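Local coordinates for phenyl-3-pyruvate decarboxylase (Azospirillum brasilense, PDB 2NXW), which decarboxylates phenylpyruvate and, as a step of auxin biosynthesis, indole-3-pyruvate, using thiamine diphosphate and a metal ion, at residues Gln37-Ile42 and Leu85-Val90; Ser66-Val71 and Ala96-Asn101; Ala102-Tyr107 and Lys146-Ala151. One frame throughout, in Å; residues are numbered along the deposited sequence.

How the contacts relate
The three contacts form a connected series in the N-terminal thiamine-diphosphate-binding domain. Contact 1 pairs two neighbouring parallel strands; contact 2 sets the start of helix 68-82 against the turn that leads into helix 100-108; contact 3 carries that same helix on to the loop before strand 152-154. Contacts 1 and 2 have centres about 11 Å apart and touch directly, Ile42 CD1 lying 3.3 Å from His67 C. Contacts 2 and 3, about 13 Å between centres, meet where Val100 O approaches Ile148 CD1 at 3.6 Å. The cofactor is held by Glu68 in contact 2 and touched by Ile42 of contact 1, whereas contact 3 stands farther off, the Val103 side chain about 9 Å from that of Glu68.

Contact 1. Residues Gln37-Ile42 and Leu85-Val90; sequences QAMFGI and LGVAAV
Phe40 lies between two partners on the neighbouring strand, its N-H giving a hydrogen bond to Val87 O (3.0 Å) and its carbonyl oxygen receiving one from Ala89 N at 2.8 Å. The second is the straighter at the acceptor: Ala89 N lies nearly along the C=O axis of Phe40, while Phe40 N is tilted 26° from the carbonyl plane of Val87. Ile42 N extends the ladder by donating to Ala89 O at 3.1 Å, and a CA-H...O contact from Ala88 also reaches Phe40 O. Toward Gln37 the two segments part, and two waters replace the direct bonds: one accepts from Gln37 N and donates to Leu85 O, the other accepts from Val87 N and donates to Ala38 O.

These strands, 39-41 and 86-90, are adjacent members of the six-stranded parallel sheet of the N-terminal cofactor-binding domain, with helices on both faces. Their short axes diverge by 31°. Met39 and Val87 pack on the face lined by helix 48-57. With CG anti to the backbone N (chi1 -175°), Met39 brings its CG to 3.4 Å from Val87 CG1, a tight contact, and its SD lies 3.9 Å from Ala89 CB. On the other face the Phe40 ring turns to Ala74 and Ala78 of helix 68-82, its CD2 edge passing 3.7 Å from Val87 O. At the end of the pair Ile42 packs against Glu68, the thiamine diphosphate and Trp479 of the second subunit.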
# COMPACT_ATOMS: atom_id res chain seq x y z
N GLN A 37 10.18 32.42 -17.31
CA GLN A 37 10.78 33.75 -17.21
C GLN A 37 11.98 33.85 -16.28
O GLN A 37 12.65 34.88 -16.24
CB GLN A 37 9.72 34.75 -16.77
CG GLN A 37 8.55 34.86 -17.75
CD GLN A 37 7.45 35.78 -17.26
OE1 GLN A 37 6.84 35.54 -16.22
NE2 GLN A 37 7.19 36.84 -18.01
N ALA A 38 12.24 32.80 -15.52
CA ALA A 38 13.36 32.82 -14.60
C ALA A 38 13.59 31.42 -14.07
O ALA A 38 12.78 30.53 -14.27
CB ALA A 38 13.06 33.76 -13.44
N MET A 39 14.73 31.24 -13.42
CA MET A 39 15.02 29.97 -12.78
C MET A 39 15.48 30.30 -11.39
O MET A 39 16.42 31.08 -11.19
CB MET A 39 16.10 29.19 -13.51
CG MET A 39 16.28 27.80 -12.86
SD MET A 39 17.23 26.67 -13.86
CE MET A 39 18.74 27.52 -13.80
N PHE A 40 14.78 29.74 -10.41
CA PHE A 40 15.12 29.94 -9.01
C PHE A 40 15.90 28.71 -8.58
O PHE A 40 15.63 27.61 -9.05
CB PHE A 40 13.85 30.07 -8.18
CG PHE A 40 12.99 31.23 -8.56
CD1 PHE A 40 13.23 32.50 -8.02
CD2 PHE A 40 11.98 31.09 -9.50
CE1 PHE A 40 12.47 33.60 -8.41
CE2 PHE A 40 11.21 32.17 -9.90
CZ PHE A 40 11.46 33.44 -9.35
N GLY A 41 16.86 28.87 -7.68
CA GLY A 41 17.58 27.70 -7.23
C GLY A 41 18.63 27.89 -6.17
O GLY A 41 18.99 29.02 -5.83
N ILE A 42 19.10 26.77 -5.63
CA ILE A 42 20.20 26.76 -4.67
C ILE A 42 21.10 25.64 -5.17
O ILE A 42 20.66 24.50 -5.35
CB ILE A 42 19.74 26.48 -3.21
CG1 ILE A 42 18.99 27.70 -2.67
CG2 ILE A 42 20.97 26.23 -2.32
CD1 ILE A 42 18.25 27.45 -1.37
N LEU A 85 5.30 28.09 -17.13
CA LEU A 85 6.09 27.12 -16.38
C LEU A 85 6.98 27.83 -15.37
O LEU A 85 7.55 28.88 -15.67
CB LEU A 85 7.01 26.32 -17.31
CG LEU A 85 6.35 25.41 -18.35
CD1 LEU A 85 7.44 24.71 -19.13
CD2 LEU A 85 5.44 24.39 -17.67
N GLY A 86 7.07 27.24 -14.17
CA GLY A 86 7.96 27.76 -13.14
C GLY A 86 9.19 26.87 -13.17
O GLY A 86 9.10 25.72 -13.60
N VAL A 87 10.34 27.37 -12.73
CA VAL A 87 11.56 26.56 -12.76
C VAL A 87 12.30 26.65 -11.44
O VAL A 87 12.69 27.73 -10.99
CB VAL A 87 12.50 26.99 -13.92
CG1 VAL A 87 13.64 25.98 -14.07
CG2 VAL A 87 11.70 27.09 -15.22
N ALA A 88 12.51 25.48 -10.83
CA ALA A 88 13.17 25.36 -9.54
C ALA A 88 14.32 24.38 -9.65
O ALA A 88 14.09 23.19 -9.91
CB ALA A 88 12.16 24.88 -8.50
N ALA A 89 15.53 24.88 -9.44
CA ALA A 89 16.74 24.06 -9.54
C ALA A 89 17.38 23.79 -8.19
O ALA A 89 17.65 24.71 -7.42
CB ALA A 89 17.76 24.76 -10.47
N VAL A 90 17.64 22.51 -7.94
CA VAL A 90 18.22 22.06 -6.69
C VAL A 90 19.34 21.05 -6.88
O VAL A 90 19.61 20.59 -8.00
CB VAL A 90 17.14 21.40 -5.79
CG1 VAL A 90 16.09 22.45 -5.40
CG2 VAL A 90 16.50 20.23 -6.52
O HOH W 1 8.77 31.30 -15.01
O HOH W 2 10.34 30.28 -12.83

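Contact 2. Residues Ser66-Val71 and Ala96-Asn101; sequences SHEPAV and AFNMVN. With TPP (thiamine diphosphate), chain I.
Asn98 stands crosswise to both His67 and Glu68, and its amide nitrogen meets them together in the pyrimidine end of the thiamine diphosphate site. Here the N-terminus of helix 68-82, with His67 at its N-cap position, faces the type I turn from Phe97 to Val100. The Asn98 amide and the Glu68 carboxylate are turned 55° apart. Even so, ND2 donates a nearly straight hydrogen bond (162°) to Glu68 OE1 at 2.9 Å, approaching on the anti side of that oxygen and tilted out of the carboxylate plane. The other oxygen, OE2, lies 2.6 Å from N1' of the cofactor, the pairing by which thiamine diphosphate enzymes typically promote the imino form of the aminopyrimidine. The chain bends at chi2 (82°), and the carboxylate has OE1 at Asn98 and OE2 at the cofactor. An alanine here, without the carboxylate, would probably leave N1' of the cofactor without its partner and the Asn98 amide free to turn. The cofactor's remaining hydrogen bonds include several with the second subunit.

The His67 ring, its plane 60° from the Asn98 amide, has NE2 3.0 Å from ND2, and Pro69 CD lies over one of its faces near the rim. Next along the turn, Met99 extends with CG anti to its N (chi1 -155°), bringing that carbon beside Glu68 O. The extended chain carries SD across Val71 at about a right angle, 3.8 Å from Val71 CG1.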
# COMPACT_ATOMS: atom_id res chain seq x y z
N SER A 66 17.66 31.64 -0.15
CA SER A 66 18.36 31.11 1.00
C SER A 66 18.12 29.65 1.33
O SER A 66 19.06 28.92 1.66
CB SER A 66 17.98 31.92 2.25
OG SER A 66 18.34 33.29 2.11
N HIS A 67 16.87 29.23 1.25
CA HIS A 67 16.45 27.88 1.65
C HIS A 67 15.57 27.27 0.56
O HIS A 67 14.78 27.99 -0.06
CB HIS A 67 15.69 28.03 2.98
CG HIS A 67 15.70 26.82 3.86
ND1 HIS A 67 14.88 26.72 4.97
CD2 HIS A 67 16.45 25.69 3.84
CE1 HIS A 67 15.13 25.58 5.59
NE2 HIS A 67 16.08 24.94 4.93
N GLU A 68 15.69 25.96 0.33
CA GLU A 68 14.92 25.33 -0.75
C GLU A 68 13.40 25.51 -0.73
O GLU A 68 12.78 25.57 -1.79
CB GLU A 68 15.27 23.84 -0.90
CG GLU A 68 16.66 23.59 -1.51
CD GLU A 68 17.81 23.69 -0.52
OE1 GLU A 68 17.59 23.88 0.69
OE2 GLU A 68 18.98 23.57 -0.97
N PRO A 69 12.77 25.58 0.47
CA PRO A 69 11.31 25.77 0.42
C PRO A 69 10.98 27.01 -0.40
O PRO A 69 10.07 26.99 -1.24
CB PRO A 69 10.94 25.94 1.90
CG PRO A 69 11.89 25.00 2.58
CD PRO A 69 13.22 25.31 1.85
N ALA A 70 11.76 28.08 -0.20
CA ALA A 70 11.55 29.33 -0.93
C ALA A 70 11.81 29.18 -2.43
O ALA A 70 11.17 29.85 -3.24
CB ALA A 70 12.43 30.42 -0.34
N VAL A 71 12.75 28.32 -2.81
CA VAL A 71 13.01 28.10 -4.24
C VAL A 71 11.74 27.54 -4.88
O VAL A 71 11.29 28.01 -5.93
CB VAL A 71 14.16 27.10 -4.43
CG1 VAL A 71 14.28 26.69 -5.91
CG2 VAL A 71 15.47 27.74 -3.96
N ALA A 96 17.14 18.65 -2.74
CA ALA A 96 15.89 18.24 -3.36
C ALA A 96 14.82 17.82 -2.34
O ALA A 96 13.66 18.20 -2.46
CB ALA A 96 16.16 17.09 -4.36
N PHE A 97 15.21 17.03 -1.34
CA PHE A 97 14.24 16.58 -0.35
C PHE A 97 13.65 17.76 0.41
O PHE A 97 12.51 17.69 0.87
CB PHE A 97 14.88 15.60 0.64
CG PHE A 97 15.14 14.24 0.06
CD1 PHE A 97 14.12 13.54 -0.57
CD2 PHE A 97 16.41 13.68 0.13
CE1 PHE A 97 14.36 12.26 -1.12
CE2 PHE A 97 16.66 12.42 -0.42
CZ PHE A 97 15.64 11.71 -1.04
N ASN A 98 14.43 18.83 0.53
CA ASN A 98 13.99 20.02 1.23
C ASN A 98 12.96 20.84 0.45
O ASN A 98 12.44 21.82 0.96
CB ASN A 98 15.23 20.88 1.55
CG ASN A 98 15.04 21.78 2.75
OD1 ASN A 98 14.20 21.54 3.63
ND2 ASN A 98 15.85 22.84 2.81
N MET A 99 12.67 20.44 -0.79
CA MET A 99 11.68 21.16 -1.61
C MET A 99 10.42 20.32 -1.87
O MET A 99 9.53 20.73 -2.61
CB MET A 99 12.33 21.58 -2.94
CG MET A 99 11.66 22.78 -3.58
SD MET A 99 12.59 23.42 -5.00
CE MET A 99 12.42 22.03 -6.19
N VAL A 100 10.35 19.14 -1.26
CA VAL A 100 9.22 18.24 -1.44
C VAL A 100 7.89 18.90 -1.07
O VAL A 100 6.90 18.77 -1.80
CB VAL A 100 9.45 16.94 -0.62
CG1 VAL A 100 8.17 16.14 -0.46
CG2 VAL A 100 10.51 16.08 -1.32
N ASN A 101 7.84 19.62 0.05
CA ASN A 101 6.61 20.27 0.44
C ASN A 101 6.15 21.33 -0.57
O ASN A 101 4.98 21.37 -0.96
CB ASN A 101 6.77 20.89 1.83
CG ASN A 101 5.54 21.64 2.26
OD1 ASN A 101 4.42 21.14 2.16
ND2 ASN A 101 5.74 22.86 2.75
N1' TPP I . 21.05 22.63 0.25
C2' TPP I . 21.06 21.83 1.33
CM2 TPP I . 19.78 21.66 2.14
N3' TPP I . 22.17 21.18 1.69
C4' TPP I . 23.34 21.30 0.99
N4' TPP I . 24.44 20.59 1.37
C5' TPP I . 23.39 22.18 -0.14
C6' TPP I . 22.18 22.83 -0.49
C7' TPP I . 24.68 22.41 -0.99
N3 TPP I . 25.84 23.05 -0.22
C2 TPP I . 26.80 22.26 0.25
S1 TPP I . 27.93 23.37 0.99
C5 TPP I . 27.05 24.85 0.65
C4 TPP I . 25.94 24.39 -0.05
CM4 TPP I . 24.90 25.38 -0.60
C6 TPP I . 27.46 26.21 1.03
C7 TPP I . 27.34 26.40 2.54
O7 TPP I . 27.56 27.78 2.76
PA TPP I . 27.81 28.11 4.29
O1A TPP I . 26.70 27.62 5.18
O2A TPP I . 27.90 29.67 4.36
O3A TPP I . 29.21 27.48 4.84
PB TPP I . 30.59 27.69 3.95
O1B TPP I . 30.72 29.18 3.57
O2B TPP I . 31.74 27.27 4.90
O3B TPP I . 30.59 26.82 2.73

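Contact 3. Residues Ala102-Tyr107 and Lys146-Ala151; sequences AVAGAY and KEITVA
Val103 is the first residue of segment 102-107 of helix 100-108 to meet the loop 146-151, pointing its branched side chain at Ile148. The two side chains cross at about a right angle. CG1 of Val103, carried anti to the backbone N (chi1 175°), rests 3.8 Å from Ile148 CD1 and 3.7 Å from Ile148 O, and the methyl CG2 of Thr149 lies a little farther along. Ala104 follows on the flank of the helix and offers only its CB, 4.1 Å from Ile148 CG2. Ile148 thus spreads its two branches over successive helix residues, CD1 on Val103 and CG2 on Ala104. A chi1 of 56°, with CG1 between its backbone N and carbonyl carbon, goes with this spread.

One helical turn after Val103 comes Tyr107, which covers more of the loop than any other residue of 102-107. Ile148 O and Val150 CG1 meet its ring obliquely, 3.4 Å from CD1 and 3.7 Å from CE1 respectively, while Thr149 C lies at the ring edge, in plane. The carbonyl oxygen of Ile148 has no hydrogen-bond partner in the model, although it is buried, with Val103 CG1 and Tyr107 CD1 as its close neighbours. No hydrogen bond joins the two segments. Polar ties run elsewhere: Thr149 OG1 bonds to Phe145 O and to Gln152 NE2, Tyr107 O to Arg177.

Leu129, Leu130 and Thr140 of the second subunit pack alongside Tyr107, Ala104 and Ile148. The whole joins a helix to the loop entering edge strand 152-154 in the parallel alpha/beta fold of the N-terminal cofactor-binding domain.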
# COMPACT_ATOMS: atom_id res chain seq x y z
N ALA A 102 7.07 22.22 -0.98
CA ALA A 102 6.69 23.26 -1.93
C ALA A 102 6.18 22.64 -3.24
O ALA A 102 5.23 23.15 -3.84
CB ALA A 102 7.88 24.17 -2.22
N VAL A 103 6.80 21.54 -3.66
CA VAL A 103 6.38 20.89 -4.89
C VAL A 103 5.02 20.23 -4.73
O VAL A 103 4.18 20.30 -5.65
CB VAL A 103 7.45 19.88 -5.37
CG1 VAL A 103 6.96 19.10 -6.59
CG2 VAL A 103 8.73 20.65 -5.71
N ALA A 104 4.78 19.61 -3.58
CA ALA A 104 3.48 18.98 -3.31
C ALA A 104 2.39 20.07 -3.33
O ALA A 104 1.29 19.85 -3.84
CB ALA A 104 3.49 18.25 -1.96
N GLY A 105 2.72 21.25 -2.79
CA GLY A 105 1.76 22.34 -2.79
C GLY A 105 1.43 22.79 -4.20
O GLY A 105 0.28 23.10 -4.50
N ALA A 106 2.44 22.84 -5.06
CA ALA A 106 2.25 23.24 -6.46
C ALA A 106 1.38 22.19 -7.15
O ALA A 106 0.48 22.52 -7.93
CB ALA A 106 3.59 23.34 -7.15
N TYR A 107 1.63 20.91 -6.85
CA TYR A 107 0.83 19.85 -7.44
C TYR A 107 -0.63 20.02 -6.99
O TYR A 107 -1.56 20.00 -7.79
CB TYR A 107 1.34 18.47 -7.00
CG TYR A 107 0.64 17.31 -7.67
CD1 TYR A 107 1.28 16.57 -8.66
CD2 TYR A 107 -0.66 16.96 -7.33
CE1 TYR A 107 0.64 15.50 -9.29
CE2 TYR A 107 -1.31 15.89 -7.95
CZ TYR A 107 -0.65 15.17 -8.93
OH TYR A 107 -1.30 14.10 -9.54
N LYS A 146 8.32 11.07 -7.77
CA LYS A 146 7.32 10.50 -8.65
C LYS A 146 5.94 10.59 -8.00
O LYS A 146 4.92 10.57 -8.69
CB LYS A 146 7.65 9.03 -8.95
N GLU A 147 5.91 10.69 -6.68
CA GLU A 147 4.65 10.78 -5.94
C GLU A 147 4.02 12.17 -5.98
O GLU A 147 2.83 12.32 -5.71
CB GLU A 147 4.87 10.39 -4.47
CG GLU A 147 5.30 8.95 -4.23
CD GLU A 147 4.23 7.94 -4.62
OE1 GLU A 147 3.04 8.19 -4.34
OE2 GLU A 147 4.59 6.89 -5.19
N ILE A 148 4.81 13.19 -6.31
CA ILE A 148 4.31 14.56 -6.32
C ILE A 148 4.48 15.31 -7.63
O ILE A 148 4.48 16.55 -7.66
CB ILE A 148 4.96 15.37 -5.18
CG1 ILE A 148 6.49 15.31 -5.31
CG2 ILE A 148 4.52 14.80 -3.83
CD1 ILE A 148 7.23 16.11 -4.24
N THR A 149 4.61 14.56 -8.72
CA THR A 149 4.75 15.15 -10.05
C THR A 149 3.97 14.31 -11.06
O THR A 149 3.70 13.14 -10.79
CB THR A 149 6.23 15.21 -10.51
OG1 THR A 149 6.82 13.91 -10.42
CG2 THR A 149 7.02 16.18 -9.65
N VAL A 150 3.62 14.90 -12.20
CA VAL A 150 2.86 14.18 -13.22
C VAL A 150 3.71 13.45 -14.24
O VAL A 150 3.20 12.62 -14.99
CB VAL A 150 1.85 15.10 -13.95
CG1 VAL A 150 0.81 15.57 -12.97
CG2 VAL A 150 2.56 16.27 -14.62
N ALA A 151 5.00 13.77 -14.29
CA ALA A 151 5.91 13.13 -15.22
C ALA A 151 7.32 13.33 -14.70
O ALA A 151 7.59 14.33 -14.03
CB ALA A 151 5.76 13.73 -16.61